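Local structure of importin-95 (Chaetomium thermophilum, 4XRI) at residues 325-337 with 362-376. The protein probably carries proteins into the nucleus as an import receptor of the importin beta family, whose members bind a small GTPase. The protein carries 2 engineered substitutions. Numbering follows the deposited sequence.
Sequences ARVATNEVVPVLL and LQLYAQAVGSTIIPP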
ATOM      1  N   ALA A 325      -1.674  20.300 -16.606  1.00 41.26           N
ATOM      2  CA  ALA A 325      -0.467  20.628 -15.852  1.00 42.26           C
ATOM      3  C   ALA A 325       0.588  21.295 -16.729  1.00 44.78           C
ATOM      4  O   ALA A 325       1.219  22.270 -16.320  1.00 40.52           O
ATOM      5  CB  ALA A 325       0.102  19.378 -15.208  1.00 34.44           C
ATOM      6  N   ARG A 326       0.761  20.770 -17.938  1.00 43.88           N
ATOM      7  CA  ARG A 326       1.724  21.312 -18.890  1.00 49.18           C
ATOM      8  C   ARG A 326       1.413  22.771 -19.218  1.00 48.65           C
ATOM      9  O   ARG A 326       2.282  23.641 -19.140  1.00 36.51           O
ATOM     10  CB  ARG A 326       1.735  20.471 -20.170  1.00 50.47           C
ATOM     11  CG  ARG A 326       2.795  20.871 -21.177  1.00 51.80           C
ATOM     12  CD  ARG A 326       2.677  20.047 -22.450  1.00 64.08           C
ATOM     13  NE  ARG A 326       3.748  20.343 -23.399  1.00 78.38           N
ATOM     14  CZ  ARG A 326       3.730  21.361 -24.252  1.00 89.68           C
ATOM     15  NH1 ARG A 326       2.695  22.188 -24.278  1.00 92.96           N
ATOM     16  NH2 ARG A 326       4.749  21.555 -25.078  1.00 92.01           N
ATOM     17  N   VAL A 327       0.159  23.025 -19.577  1.00 42.24           N
ATOM     18  CA  VAL A 327      -0.309  24.371 -19.879  1.00 43.24           C
ATOM     19  C   VAL A 327      -0.155  25.310 -18.682  1.00 46.11           C
ATOM     20  O   VAL A 327       0.209  26.475 -18.837  1.00 45.94           O
ATOM     21  CB  VAL A 327      -1.791  24.352 -20.330  1.00 44.06           C
ATOM     22  CG1 VAL A 327      -2.351  25.768 -20.439  1.00 41.35           C
ATOM     23  CG2 VAL A 327      -1.934  23.610 -21.652  1.00 45.32           C
ATOM     24  N   ALA A 328      -0.410  24.787 -17.488  1.00 37.52           N
ATOM     25  CA  ALA A 328      -0.446  25.606 -16.278  1.00 41.46           C
ATOM     26  C   ALA A 328       0.927  25.835 -15.650  1.00 43.46           C
ATOM     27  O   ALA A 328       1.044  26.577 -14.676  1.00 36.01           O
ATOM     28  CB  ALA A 328      -1.374  24.972 -15.258  1.00 35.79           C
ATOM     29  N   THR A 329       1.951  25.199 -16.216  1.00 38.49           N
ATOM     30  CA  THR A 329       3.303  25.208 -15.652  1.00 36.55           C
ATOM     31  C   THR A 329       3.806  26.596 -15.252  1.00 39.99           C
ATOM     32  O   THR A 329       4.241  26.803 -14.119  1.00 41.65           O
ATOM     33  CB  THR A 329       4.318  24.604 -16.643  1.00 40.07           C
ATOM     34  OG1 THR A 329       3.978  23.239 -16.908  1.00 40.93           O
ATOM     35  CG2 THR A 329       5.725  24.668 -16.065  1.00 40.95           C
ATOM     36  N   ASN A 330       3.732  27.543 -16.181  1.00 37.17           N
ATOM     37  CA  ASN A 330       4.293  28.875 -15.962  1.00 39.47           C
ATOM     38  C   ASN A 330       3.600  29.678 -14.864  1.00 36.42           C
ATOM     39  O   ASN A 330       4.150  30.663 -14.367  1.00 36.83           O
ATOM     40  CB  ASN A 330       4.266  29.673 -17.265  1.00 40.71           C
ATOM     41  CG  ASN A 330       5.264  29.159 -18.280  1.00 51.59           C
ATOM     42  OD1 ASN A 330       6.230  28.483 -17.928  1.00 51.85           O
ATOM     43  ND2 ASN A 330       5.036  29.479 -19.549  1.00 58.29           N
ATOM     44  N   GLU A 331       2.399  29.261 -14.483  1.00 36.00           N
ATOM     45  CA  GLU A 331       1.654  29.971 -13.451  1.00 39.70           C
ATOM     46  C   GLU A 331       1.726  29.260 -12.102  1.00 42.02           C
ATOM     47  O   GLU A 331       1.903  29.897 -11.062  1.00 44.93           O
ATOM     48  CB  GLU A 331       0.191  30.143 -13.872  1.00 35.08           C
ATOM     49  CG  GLU A 331       0.001  30.791 -15.236  1.00 41.76           C
ATOM     50  CD  GLU A 331       0.363  32.266 -15.257  1.00 46.29           C
ATOM     51  OE1 GLU A 331       0.594  32.850 -14.176  1.00 42.23           O
ATOM     52  OE2 GLU A 331       0.414  32.843 -16.364  1.00 50.59           O
ATOM     53  N   VAL A 332       1.597  27.938 -12.125  1.00 50.10           N
ATOM     54  CA  VAL A 332       1.470  27.153 -10.902  1.00 41.97           C
ATOM     55  C   VAL A 332       2.814  26.809 -10.256  1.00 37.27           C
ATOM     56  O   VAL A 332       2.964  26.903  -9.037  1.00 40.33           O
ATOM     57  CB  VAL A 332       0.693  25.848 -11.174  1.00 46.54           C
ATOM     58  CG1 VAL A 332       0.658  24.968  -9.932  1.00 43.37           C
ATOM     59  CG2 VAL A 332      -0.720  26.167 -11.643  1.00 44.51           C
ATOM     60  N   VAL A 333       3.787  26.406 -11.067  1.00 38.59           N
ATOM     61  CA  VAL A 333       5.085  25.981 -10.541  1.00 41.81           C
ATOM     62  C   VAL A 333       5.827  27.095  -9.781  1.00 40.90           C
ATOM     63  O   VAL A 333       6.354  26.841  -8.695  1.00 43.56           O
ATOM     64  CB  VAL A 333       5.999  25.431 -11.664  1.00 37.83           C
ATOM     65  CG1 VAL A 333       7.403  25.171 -11.138  1.00 40.38           C
ATOM     66  CG2 VAL A 333       5.410  24.155 -12.256  1.00 38.25           C
ATOM     67  N   PRO A 334       5.883  28.327 -10.336  1.00 37.01           N
ATOM     68  CA  PRO A 334       6.510  29.377  -9.522  1.00 35.40           C
ATOM     69  C   PRO A 334       5.836  29.592  -8.164  1.00 34.97           C
ATOM     70  O   PRO A 334       6.514  29.950  -7.202  1.00 35.30           O
ATOM     71  CB  PRO A 334       6.367  30.626 -10.400  1.00 46.26           C
ATOM     72  CG  PRO A 334       6.363  30.106 -11.779  1.00 46.05           C
ATOM     73  CD  PRO A 334       5.605  28.804 -11.704  1.00 39.90           C
ATOM     74  N   VAL A 335       4.528  29.366  -8.085  1.00 36.48           N
ATOM     75  CA  VAL A 335       3.811  29.506  -6.821  1.00 39.89           C
ATOM     76  C   VAL A 335       4.202  28.392  -5.856  1.00 40.83           C
ATOM     77  O   VAL A 335       4.400  28.632  -4.663  1.00 40.38           O
ATOM     78  CB  VAL A 335       2.282  29.493  -7.030  1.00 38.90           C
ATOM     79  CG1 VAL A 335       1.560  29.439  -5.695  1.00 38.70           C
ATOM     80  CG2 VAL A 335       1.847  30.719  -7.818  1.00 38.60           C
ATOM     81  N   LEU A 336       4.316  27.176  -6.384  1.00 43.22           N
ATOM     82  CA  LEU A 336       4.739  26.026  -5.590  1.00 38.37           C
ATOM     83  C   LEU A 336       6.121  26.247  -4.991  1.00 38.64           C
ATOM     84  O   LEU A 336       6.350  25.975  -3.813  1.00 40.09           O
ATOM     85  CB  LEU A 336       4.737  24.756  -6.442  1.00 38.14           C
ATOM     86  CG  LEU A 336       3.369  24.155  -6.756  1.00 39.83           C
ATOM     87  CD1 LEU A 336       3.519  23.002  -7.730  1.00 37.41           C
ATOM     88  CD2 LEU A 336       2.698  23.698  -5.472  1.00 44.00           C
ATOM     89  N   LEU A 337       7.037  26.739  -5.818  1.00 35.40           N
ATOM     90  CA  LEU A 337       8.396  27.042  -5.388  1.00 41.45           C
ATOM     91  C   LEU A 337       8.404  28.089  -4.284  1.00 42.93           C
ATOM     92  O   LEU A 337       9.187  28.008  -3.339  1.00 43.72           O
ATOM     93  CB  LEU A 337       9.231  27.520  -6.579  1.00 40.28           C
ATOM     94  CG  LEU A 337       9.371  26.474  -7.688  1.00 44.15           C
ATOM     95  CD1 LEU A 337       9.933  27.078  -8.959  1.00 40.72           C
ATOM     96  CD2 LEU A 337      10.245  25.331  -7.209  1.00 40.04           C
ATOM     97  N   LEU A 362       5.061  19.401  -6.415  1.00 37.99           N
ATOM     98  CA  LEU A 362       6.168  19.673  -7.325  1.00 42.32           C
ATOM     99  C   LEU A 362       6.740  18.382  -7.902  1.00 43.18           C
ATOM    100  O   LEU A 362       7.033  18.300  -9.095  1.00 42.17           O
ATOM    101  CB  LEU A 362       7.264  20.463  -6.610  1.00 36.19           C
ATOM    102  CG  LEU A 362       8.398  20.980  -7.493  1.00 47.90           C
ATOM    103  CD1 LEU A 362       7.836  21.803  -8.643  1.00 47.96           C
ATOM    104  CD2 LEU A 362       9.382  21.803  -6.675  1.00 46.67           C
ATOM    105  N   GLN A 363       6.893  17.378  -7.043  1.00 43.03           N
ATOM    106  CA  GLN A 363       7.322  16.047  -7.467  1.00 45.70           C
ATOM    107  C   GLN A 363       6.394  15.481  -8.532  1.00 42.86           C
ATOM    108  O   GLN A 363       6.837  15.069  -9.604  1.00 44.06           O
ATOM    109  CB  GLN A 363       7.381  15.088  -6.275  1.00 51.64           C
ATOM    110  CG  GLN A 363       8.704  15.086  -5.540  1.00 58.78           C
ATOM    111  CD  GLN A 363       8.862  13.863  -4.656  1.00 72.27           C
ATOM    112  OE1 GLN A 363       7.919  13.091  -4.474  1.00 77.92           O
ATOM    113  NE2 GLN A 363      10.057  13.675  -4.106  1.00 70.52           N
ATOM    114  N   LEU A 364       5.101  15.467  -8.221  1.00 45.33           N
ATOM    115  CA  LEU A 364       4.076  14.992  -9.145  1.00 46.36           C
ATOM    116  C   LEU A 364       4.053  15.808 -10.431  1.00 42.00           C
ATOM    117  O   LEU A 364       3.818  15.271 -11.515  1.00 41.74           O
ATOM    118  CB  LEU A 364       2.698  15.036  -8.479  1.00 45.43           C
ATOM    119  CG  LEU A 364       2.457  14.090  -7.302  1.00 45.66           C
ATOM    120  CD1 LEU A 364       1.133  14.421  -6.627  1.00 43.41           C
ATOM    121  CD2 LEU A 364       2.469  12.643  -7.768  1.00 42.07           C
ATOM    122  N   TYR A 365       4.295  17.110 -10.303  1.00 39.69           N
ATOM    123  CA  TYR A 365       4.301  18.001 -11.453  1.00 37.37           C
ATOM    124  C   TYR A 365       5.428  17.643 -12.417  1.00 40.29           C
ATOM    125  O   TYR A 365       5.252  17.676 -13.636  1.00 40.04           O
ATOM    126  CB  TYR A 365       4.438  19.458 -11.003  1.00 39.30           C
ATOM    127  CG  TYR A 365       3.564  20.419 -11.778  1.00 42.67           C
ATOM    128  CD1 TYR A 365       3.869  20.764 -13.089  1.00 39.33           C
ATOM    129  CD2 TYR A 365       2.427  20.976 -11.202  1.00 37.07           C
ATOM    130  CE1 TYR A 365       3.067  21.636 -13.803  1.00 36.42           C
ATOM    131  CE2 TYR A 365       1.624  21.851 -11.906  1.00 41.29           C
ATOM    132  CZ  TYR A 365       1.949  22.177 -13.204  1.00 37.70           C
ATOM    133  OH  TYR A 365       1.147  23.045 -13.907  1.00 36.82           O
ATOM    134  N   ALA A 366       6.583  17.298 -11.856  1.00 39.50           N
ATOM    135  CA  ALA A 366       7.748  16.925 -12.652  1.00 41.81           C
ATOM    136  C   ALA A 366       7.488  15.640 -13.430  1.00 46.91           C
ATOM    137  O   ALA A 366       7.914  15.494 -14.575  1.00 48.90           O
ATOM    138  CB  ALA A 366       8.968  16.766 -11.762  1.00 38.06           C
ATOM    139  N   GLN A 367       6.779  14.713 -12.794  1.00 43.89           N
ATOM    140  CA  GLN A 367       6.391  13.461 -13.435  1.00 47.06           C
ATOM    141  C   GLN A 367       5.358  13.721 -14.525  1.00 46.81           C
ATOM    142  O   GLN A 367       5.366  13.074 -15.575  1.00 44.26           O
ATOM    143  CB  GLN A 367       5.829  12.473 -12.406  1.00 46.34           C
ATOM    144  CG  GLN A 367       6.838  11.981 -11.383  1.00 50.29           C
ATOM    145  CD  GLN A 367       6.215  11.085 -10.326  1.00 52.37           C
ATOM    146  OE1 GLN A 367       5.489  10.142 -10.642  1.00 60.08           O
ATOM    147  NE2 GLN A 367       6.489  11.384  -9.062  1.00 46.29           N
ATOM    148  N   ALA A 368       4.478  14.684 -14.268  1.00 43.88           N
ATOM    149  CA  ALA A 368       3.356  14.961 -15.152  1.00 45.14           C
ATOM    150  C   ALA A 368       3.759  15.689 -16.434  1.00 44.57           C
ATOM    151  O   ALA A 368       3.203  15.423 -17.497  1.00 47.80           O
ATOM    152  CB  ALA A 368       2.295  15.768 -14.407  1.00 36.92           C
ATOM    153  N   VAL A 369       4.712  16.611 -16.342  1.00 37.04           N
ATOM    154  CA  VAL A 369       5.032  17.461 -17.487  1.00 47.83           C
ATOM    155  C   VAL A 369       6.456  17.283 -18.006  1.00 50.74           C
ATOM    156  O   VAL A 369       6.795  17.781 -19.077  1.00 47.43           O
ATOM    157  CB  VAL A 369       4.825  18.951 -17.152  1.00 50.37           C
ATOM    158  CG1 VAL A 369       3.511  19.146 -16.416  1.00 43.84           C
ATOM    159  CG2 VAL A 369       5.986  19.488 -16.325  1.00 36.11           C
ATOM    160  N   GLY A 370       7.285  16.581 -17.243  1.00 53.49           N
ATOM    161  CA  GLY A 370       8.644  16.298 -17.663  1.00 48.62           C
ATOM    162  C   GLY A 370       9.541  17.518 -17.790  1.00 49.02           C
ATOM    163  O   GLY A 370       9.661  18.319 -16.865  1.00 47.18           O
ATOM    164  N   SER A 371      10.172  17.655 -18.954  1.00 47.79           N
ATOM    165  CA  SER A 371      11.183  18.686 -19.186  1.00 46.31           C
ATOM    166  C   SER A 371      10.632  20.108 -19.135  1.00 50.82           C
ATOM    167  O   SER A 371      11.384  21.062 -18.934  1.00 56.60           O
ATOM    168  CB  SER A 371      11.863  18.453 -20.538  1.00 47.08           C
ATOM    169  OG  SER A 371      12.527  17.202 -20.565  1.00 53.06           O
ATOM    170  N   THR A 372       9.323  20.246 -19.323  1.00 49.28           N
ATOM    171  CA  THR A 372       8.671  21.554 -19.318  1.00 51.33           C
ATOM    172  C   THR A 372       8.865  22.278 -17.983  1.00 47.76           C
ATOM    173  O   THR A 372       8.892  23.508 -17.926  1.00 50.08           O
ATOM    174  CB  THR A 372       7.159  21.419 -19.619  1.00 55.89           C
ATOM    175  OG1 THR A 372       6.979  20.722 -20.857  1.00 53.66           O
ATOM    176  CG2 THR A 372       6.491  22.787 -19.714  1.00 53.54           C
ATOM    177  N   ILE A 373       9.021  21.506 -16.912  1.00 46.07           N
ATOM    178  CA  ILE A 373       9.128  22.066 -15.567  1.00 42.27           C
ATOM    179  C   ILE A 373      10.521  22.624 -15.265  1.00 44.60           C
ATOM    180  O   ILE A 373      10.705  23.378 -14.310  1.00 44.81           O
ATOM    181  CB  ILE A 373       8.783  21.008 -14.497  1.00 46.48           C
ATOM    182  CG1 ILE A 373       8.347  21.681 -13.195  1.00 47.12           C
ATOM    183  CG2 ILE A 373       9.962  20.067 -14.265  1.00 39.59           C
ATOM    184  CD1 ILE A 373       7.890  20.704 -12.137  1.00 43.27           C
ATOM    185  N   ILE A 374      11.499  22.265 -16.088  1.00 41.55           N
ATOM    186  CA  ILE A 374      12.897  22.564 -15.783  1.00 41.05           C
ATOM    187  C   ILE A 374      13.270  24.062 -15.797  1.00 54.95           C
ATOM    188  O   ILE A 374      13.921  24.532 -14.862  1.00 53.88           O
ATOM    189  CB  ILE A 374      13.829  21.800 -16.742  1.00 46.84           C
ATOM    190  CG1 ILE A 374      13.801  20.308 -16.412  1.00 41.59           C
ATOM    191  CG2 ILE A 374      15.246  22.336 -16.661  1.00 50.36           C
ATOM    192  CD1 ILE A 374      14.477  19.443 -17.447  1.00 49.02           C
ATOM    193  N   PRO A 375      12.864  24.820 -16.840  1.00 51.66           N
ATOM    194  CA  PRO A 375      13.274  26.234 -16.816  1.00 54.29           C
ATOM    195  C   PRO A 375      12.767  27.061 -15.616  1.00 46.52           C
ATOM    196  O   PRO A 375      13.554  27.840 -15.079  1.00 43.46           O
ATOM    197  CB  PRO A 375      12.700  26.784 -18.129  1.00 52.62           C
ATOM    198  CG  PRO A 375      12.611  25.608 -19.022  1.00 44.95           C
ATOM    199  CD  PRO A 375      12.239  24.463 -18.128  1.00 51.84           C
ATOM    200  N   PRO A 376      11.491  26.912 -15.199  1.00 46.24           N
ATOM    201  CA  PRO A 376      11.117  27.728 -14.035  1.00 44.61           C
ATOM    202  C   PRO A 376      11.781  27.280 -12.733  1.00 48.74           C
ATOM    203  O   PRO A 376      12.021  28.112 -11.858  1.00 40.80           O
ATOM    204  CB  PRO A 376       9.593  27.548 -13.955  1.00 40.11           C
ATOM    205  CG  PRO A 376       9.323  26.268 -14.648  1.00 47.63           C
ATOM    206  CD  PRO A 376      10.324  26.203 -15.758  1.00 49.61           C
TER
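Tyr-365 reaches from helix 354-369 across to helix 324-340 and donates from OH to the backbone O of Ala-325, 2.5 Å away. The bond lies in the carbonyl plane, on a lone pair, with a C=O...OH angle of 123°. The hydroxyl of Thr-329, lying near the plane of the tyrosine ring with OG1 3.6 Å from CE1, has the O atoms of Ala-325 and Arg-326 within reach for its proton.

Dispersion and CH-pi contacts hold the ring itself. Val-333 CG2 sits over one face, 3.9 Å from the centroid of the Tyr-365 ring, and Ala-325 CB lies over the opposite one. Val-332 CG1 closes on CE2. The tyrosine is thus a knob in a hole lined by Ala-325, Thr-329, Val-332 and Val-333. Its intermediate chi1 of -139° leads the ring into that hole, and Cys-299 of helix 285-310 also touches it.

Purely apolar pairs extend the seam. Val-369 CG1 packs 3.6 Å from Ala-325 CB at one end; at the other, Leu-337 CD2 meets Leu-362 CD2 at 3.7 Å. Beyond the turn at Gly-370, Pro-376 CG lies against Val-333 CG1.

A phenylalanine in place of Tyr-365 would probably keep much of the face packing but leave Ala-325 O without its cross-helix donor. The helical segments 325-337 and 362-369 run at 136° between their N-to-C directions, the roughly antiparallel packing of a HEAT-repeat solenoid, in which a largely apolar interface takes in the tyrosine hydroxyl by giving it a backbone carbonyl as acceptor.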